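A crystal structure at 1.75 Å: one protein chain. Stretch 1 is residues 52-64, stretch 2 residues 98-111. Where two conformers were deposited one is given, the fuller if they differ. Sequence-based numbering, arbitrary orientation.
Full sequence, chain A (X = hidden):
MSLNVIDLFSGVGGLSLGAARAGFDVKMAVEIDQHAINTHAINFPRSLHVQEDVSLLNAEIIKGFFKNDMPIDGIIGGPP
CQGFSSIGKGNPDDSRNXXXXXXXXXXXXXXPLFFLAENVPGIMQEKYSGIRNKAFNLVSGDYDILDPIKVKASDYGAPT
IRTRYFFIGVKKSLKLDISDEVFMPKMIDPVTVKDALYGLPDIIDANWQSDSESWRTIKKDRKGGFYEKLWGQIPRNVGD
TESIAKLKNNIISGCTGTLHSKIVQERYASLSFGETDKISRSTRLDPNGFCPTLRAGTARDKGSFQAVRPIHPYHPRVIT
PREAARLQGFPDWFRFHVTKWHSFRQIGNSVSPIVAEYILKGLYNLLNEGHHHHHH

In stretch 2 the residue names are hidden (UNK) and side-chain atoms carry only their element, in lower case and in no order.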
# COMPACT_ATOMS: atom_id res chain seq x y z
N GLU A 52 15.48 7.43 -7.34
CA GLU A 52 16.83 6.91 -7.31
C GLU A 52 16.82 5.41 -7.03
O GLU A 52 15.95 4.90 -6.36
CB GLU A 52 17.66 7.67 -6.26
CG GLU A 52 19.20 7.49 -6.46
CD GLU A 52 19.55 7.72 -7.90
OE1 GLU A 52 19.68 8.88 -8.22
OE2 GLU A 52 19.55 6.74 -8.72
N ASP A 53 17.82 4.76 -7.61
CA ASP A 53 18.25 3.45 -7.29
C ASP A 53 18.93 3.50 -5.92
O ASP A 53 19.92 4.23 -5.72
CB ASP A 53 19.26 3.12 -8.39
CG ASP A 53 19.65 1.64 -8.43
OD1 ASP A 53 19.80 1.01 -7.37
OD2 ASP A 53 19.87 1.14 -9.56
N VAL A 54 18.40 2.70 -4.98
CA VAL A 54 18.90 2.67 -3.60
C VAL A 54 20.38 2.22 -3.56
O VAL A 54 21.12 2.50 -2.62
CB VAL A 54 17.92 1.83 -2.71
CG1 VAL A 54 18.59 1.18 -1.56
CG2 VAL A 54 16.77 2.69 -2.22
N SER A 55 20.82 1.51 -4.60
CA SER A 55 22.23 1.08 -4.67
C SER A 55 23.24 2.24 -4.74
O SER A 55 24.44 2.06 -4.44
CB SER A 55 22.46 0.10 -5.82
OG SER A 55 22.57 0.76 -7.06
N LEU A 56 22.75 3.41 -5.13
CA LEU A 56 23.55 4.63 -5.30
C LEU A 56 23.47 5.51 -4.05
O LEU A 56 23.96 6.65 -4.05
CB LEU A 56 23.06 5.39 -6.54
CG LEU A 56 23.23 4.67 -7.90
CD1 LEU A 56 22.82 5.61 -9.01
CD2 LEU A 56 24.69 4.26 -8.08
N LEU A 57 22.83 4.99 -2.99
CA LEU A 57 22.63 5.72 -1.73
C LEU A 57 23.47 5.13 -0.60
O LEU A 57 23.77 3.93 -0.57
CB LEU A 57 21.14 5.77 -1.29
CG LEU A 57 20.16 6.39 -2.31
CD1 LEU A 57 18.74 6.37 -1.73
CD2 LEU A 57 20.57 7.83 -2.80
N ASN A 58 23.84 5.99 0.34
CA ASN A 58 24.41 5.59 1.61
C ASN A 58 23.98 6.62 2.65
O ASN A 58 23.31 7.61 2.31
CB ASN A 58 25.93 5.44 1.53
CG ASN A 58 26.63 6.74 1.18
OD1 ASN A 58 26.22 7.81 1.64
ND2 ASN A 58 27.64 6.65 0.33
N ALA A 59 24.32 6.38 3.92
CA ALA A 59 23.87 7.24 4.99
C ALA A 59 24.31 8.69 4.80
O ALA A 59 23.55 9.61 5.07
CB ALA A 59 24.41 6.69 6.35
N GLU A 60 25.54 8.90 4.35
CA GLU A 60 26.06 10.28 4.19
C GLU A 60 25.35 11.03 3.06
O GLU A 60 25.07 12.22 3.17
CB GLU A 60 27.58 10.29 3.96
CG GLU A 60 28.40 10.31 5.24
CD GLU A 60 28.07 11.51 6.17
OE1 GLU A 60 28.04 12.68 5.71
OE2 GLU A 60 27.85 11.28 7.37
N ILE A 61 25.06 10.31 1.98
CA ILE A 61 24.38 10.92 0.83
C ILE A 61 22.99 11.32 1.30
O ILE A 61 22.51 12.46 1.06
CB ILE A 61 24.33 9.91 -0.35
CG1 ILE A 61 25.75 9.80 -0.93
CG2 ILE A 61 23.41 10.38 -1.46
CD1 ILE A 61 25.87 8.76 -1.99
N ILE A 62 22.34 10.40 1.99
CA ILE A 62 20.99 10.68 2.53
C ILE A 62 20.93 11.86 3.50
O ILE A 62 20.03 12.71 3.42
CB ILE A 62 20.32 9.40 3.11
CG1 ILE A 62 19.94 8.50 1.93
CG2 ILE A 62 19.08 9.77 3.89
CD1 ILE A 62 19.62 7.04 2.29
N LYS A 63 21.89 11.94 4.42
CA LYS A 63 21.97 13.10 5.32
C LYS A 63 22.21 14.40 4.54
O LYS A 63 21.66 15.45 4.89
CB LYS A 63 23.06 12.89 6.39
CG LYS A 63 22.76 11.79 7.41
CD LYS A 63 24.08 11.28 8.04
CE LYS A 63 23.82 10.26 9.14
NZ LYS A 63 25.12 9.65 9.60
N GLY A 64 23.00 14.30 3.47
CA GLY A 64 23.24 15.39 2.51
C GLY A 64 22.00 15.89 1.83
O GLY A 64 21.85 17.08 1.60
N UNK A 98 20.24 -7.94 -4.97
CA UNK A 98 21.16 -6.88 -4.57
C UNK A 98 20.41 -5.76 -3.87
O UNK A 98 20.82 -5.33 -2.81
o UNK A 98 22.76 -6.98 -8.40
n UNK A 98 24.89 -7.39 -7.79
c UNK A 98 23.21 -7.20 -6.05
c UNK A 98 21.97 -6.34 -5.75
c UNK A 98 23.60 -7.18 -7.52
N UNK A 99 19.29 -5.32 -4.44
CA UNK A 99 18.50 -4.25 -3.79
C UNK A 99 17.99 -4.59 -2.39
O UNK A 99 17.89 -3.72 -1.51
c UNK A 99 17.34 -3.78 -4.70
c UNK A 99 18.45 -1.74 -5.74
c UNK A 99 17.78 -3.08 -6.00
c UNK A 99 16.61 -2.94 -6.94
N UNK A 100 17.64 -5.87 -2.20
CA UNK A 100 17.25 -6.37 -0.88
C UNK A 100 18.31 -6.07 0.17
O UNK A 100 18.00 -5.57 1.25
c UNK A 100 17.04 -7.90 -0.96
c UNK A 100 14.58 -8.98 1.72
c UNK A 100 16.77 -9.62 2.46
o UNK A 100 14.81 -10.07 3.79
c UNK A 100 17.32 -9.09 1.26
c UNK A 100 15.11 -8.47 0.56
c UNK A 100 16.48 -8.50 0.31
c UNK A 100 15.40 -9.57 2.65
N UNK A 101 19.55 -6.42 -0.18
CA UNK A 101 20.69 -6.22 0.71
C UNK A 101 21.00 -4.75 0.98
O UNK A 101 21.43 -4.40 2.08
s UNK A 101 21.83 -9.10 1.92
c UNK A 101 22.81 -7.97 2.93
c UNK A 101 21.93 -6.90 0.13
c UNK A 101 21.97 -8.45 0.24
N UNK A 102 20.74 -3.89 -0.02
CA UNK A 102 20.94 -2.42 0.13
C UNK A 102 19.97 -1.80 1.11
O UNK A 102 20.31 -0.83 1.79
c UNK A 102 20.81 -1.71 -1.22
c UNK A 102 24.05 -1.97 -2.82
n UNK A 102 23.26 -1.65 -1.81
c UNK A 102 21.95 -1.95 -2.15
c UNK A 102 22.00 -2.48 -3.39
n UNK A 102 23.32 -2.49 -3.78
N UNK A 103 18.74 -2.32 1.17
CA UNK A 103 17.80 -1.87 2.19
C UNK A 103 18.43 -2.03 3.57
O UNK A 103 18.41 -1.12 4.41
c UNK A 103 15.43 -2.21 3.18
c UNK A 103 13.54 -1.44 5.07
c UNK A 103 16.45 -2.65 2.15
c UNK A 103 15.32 -2.85 4.43
c UNK A 103 14.40 -2.46 5.36
c UNK A 103 14.54 -1.20 2.88
c UNK A 103 13.61 -0.80 3.82
N UNK A 104 18.93 -3.23 3.82
CA UNK A 104 19.47 -3.57 5.12
C UNK A 104 20.83 -2.89 5.36
O UNK A 104 21.14 -2.57 6.49
c UNK A 104 17.53 -5.46 6.81
o UNK A 104 14.20 -6.87 6.24
c UNK A 104 17.37 -6.16 4.53
c UNK A 104 16.05 -6.60 4.75
c UNK A 104 16.20 -5.87 7.04
c UNK A 104 15.49 -6.45 6.00
c UNK A 104 18.12 -5.59 5.58
c UNK A 104 19.52 -5.08 5.35
N UNK A 105 21.57 -2.66 4.29
CA UNK A 105 22.81 -1.85 4.42
C UNK A 105 22.47 -0.46 4.92
O UNK A 105 23.12 0.06 5.83
c UNK A 105 24.79 -0.88 3.13
c UNK A 105 24.28 0.84 0.40
c UNK A 105 23.59 -1.82 3.11
c UNK A 105 25.52 -0.83 1.78
n UNK A 105 24.67 -0.41 0.65
n UNK A 105 24.66 1.84 1.20
n UNK A 105 23.51 1.11 -0.66
N UNK A 106 21.44 0.15 4.34
CA UNK A 106 21.01 1.48 4.73
C UNK A 106 20.51 1.54 6.15
O UNK A 106 20.78 2.49 6.87
c UNK A 106 19.97 2.04 3.76
c UNK A 106 21.50 3.61 2.60
c UNK A 106 19.43 2.84 1.45
c UNK A 106 20.54 2.42 2.40
N UNK A 107 19.77 0.52 6.59
CA UNK A 107 19.36 0.47 7.98
C UNK A 107 20.61 0.45 8.93
O UNK A 107 20.66 1.12 9.97
c UNK A 107 17.07 -0.57 7.57
c UNK A 107 18.29 -0.96 9.75
c UNK A 107 18.46 -0.76 8.25
N UNK A 108 21.59 -0.35 8.55
CA UNK A 108 22.78 -0.55 9.34
C UNK A 108 23.57 0.77 9.42
O UNK A 108 24.00 1.18 10.50
o UNK A 108 24.76 -1.89 9.48
c UNK A 108 23.64 -1.61 8.66
N UNK A 109 23.70 1.44 8.28
CA UNK A 109 24.45 2.70 8.17
C UNK A 109 23.72 3.84 8.88
O UNK A 109 24.35 4.70 9.52
o UNK A 109 25.08 3.56 4.16
c UNK A 109 25.61 2.12 5.91
c UNK A 109 25.73 2.55 4.48
o UNK A 109 26.47 1.92 3.68
c UNK A 109 24.66 3.05 6.69
N UNK A 110 22.40 3.89 8.76
CA UNK A 110 21.65 5.00 9.34
C UNK A 110 21.25 4.83 10.79
O UNK A 110 20.94 5.82 11.46
c UNK A 110 20.43 5.37 8.51
c UNK A 110 21.09 7.54 7.47
c UNK A 110 20.70 6.09 7.17
c UNK A 110 19.51 6.03 6.22
N UNK A 111 21.24 3.59 11.27
CA UNK A 111 20.85 3.31 12.67
C UNK A 111 19.53 3.95 13.14
O UNK A 111 19.52 4.65 14.15
c UNK A 111 23.29 2.89 13.38
c UNK A 111 22.02 3.67 13.65
c UNK A 111 23.21 1.47 13.92
n UNK A 111 23.56 0.48 13.10
o UNK A 111 22.83 1.28 15.07

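Position 98 carries three carbons, the third bearing one oxygen and one nitrogen, and touches nothing on stretch 1; it is Q98. Position 99 has four carbons forked at the second, one of the branch ends reaching the carboxylate of D53. It is L99, with CD2 3.5 Å from D53 OD1. Position 100 is one carbon followed by a six-carbon ring bearing an oxygen, out of reach of stretch 1: Y100. Position 101, an unbranched run of two carbons, sulfur and carbon, is M101, also remote.

At position 102 one carbon leads to a five-membered ring of three carbons and two nitrogens, with S55 packed over one face. This is H102; S55 CA makes a CH-pi contact, 3.8 Å from the ring centroid and nearly along its normal, while V54 CG1 lies 3.7 Å from H102 CB. Position 103, one carbon and an unsubstituted six-carbon ring, is F103, its CA-to-CB bond pointing away. Position 104 repeats that ring with an oxygen added and makes no contact: Y104.

Position 105 shows three carbons, a nitrogen, then a carbon carrying two more nitrogens, both close to the carbonyl oxygen of L57. Only arginine fits. R105 NH2 and NH1 donate to L57 O at 2.8 and 2.9 Å, so one acceptor engages both ends of the guanidinium, at its edge. Within the helix, R105 NE donates to H102 ND1 (3.1 Å).

Position 106 has four carbons forked at the second, among V54, L57 and I62: L106. Its CD1 is 3.5 Å from V54 CG1 and its CD2 3.9 Å from I62 CD1. Position 107, one carbon carrying two others, is V107, and position 108, one carbon and one oxygen, is S108; neither reaches stretch 1.

Position 109 has three carbons, the third carrying two oxygens, one of them beside the backbone nitrogen of A59. It is E109: A59 N donates to OE1 at 2.9 Å, and OE2 forms a salt bridge with R105 NH1 (3.1 Å). Position 110 again has four carbons forked at the second, lying against A59 and I62. It is L110, with CD2 3.6 Å from A59 CB and CD1 4.1 Å from I62 CD1. Position 111, three carbons ending in oxygen and nitrogen, is Q111, clear of the contact and with positive phi just beyond the helix.

The contact joins an apolar seam to a polar clasp. L106 and L110 pack against V54, A59 and I62, while the salt-bridged R105 and E109 bind backbone groups flanking N58, which itself caps the following helix through I61 N.

Stretch 2 98-111: QLYMHFYRLVSELQ
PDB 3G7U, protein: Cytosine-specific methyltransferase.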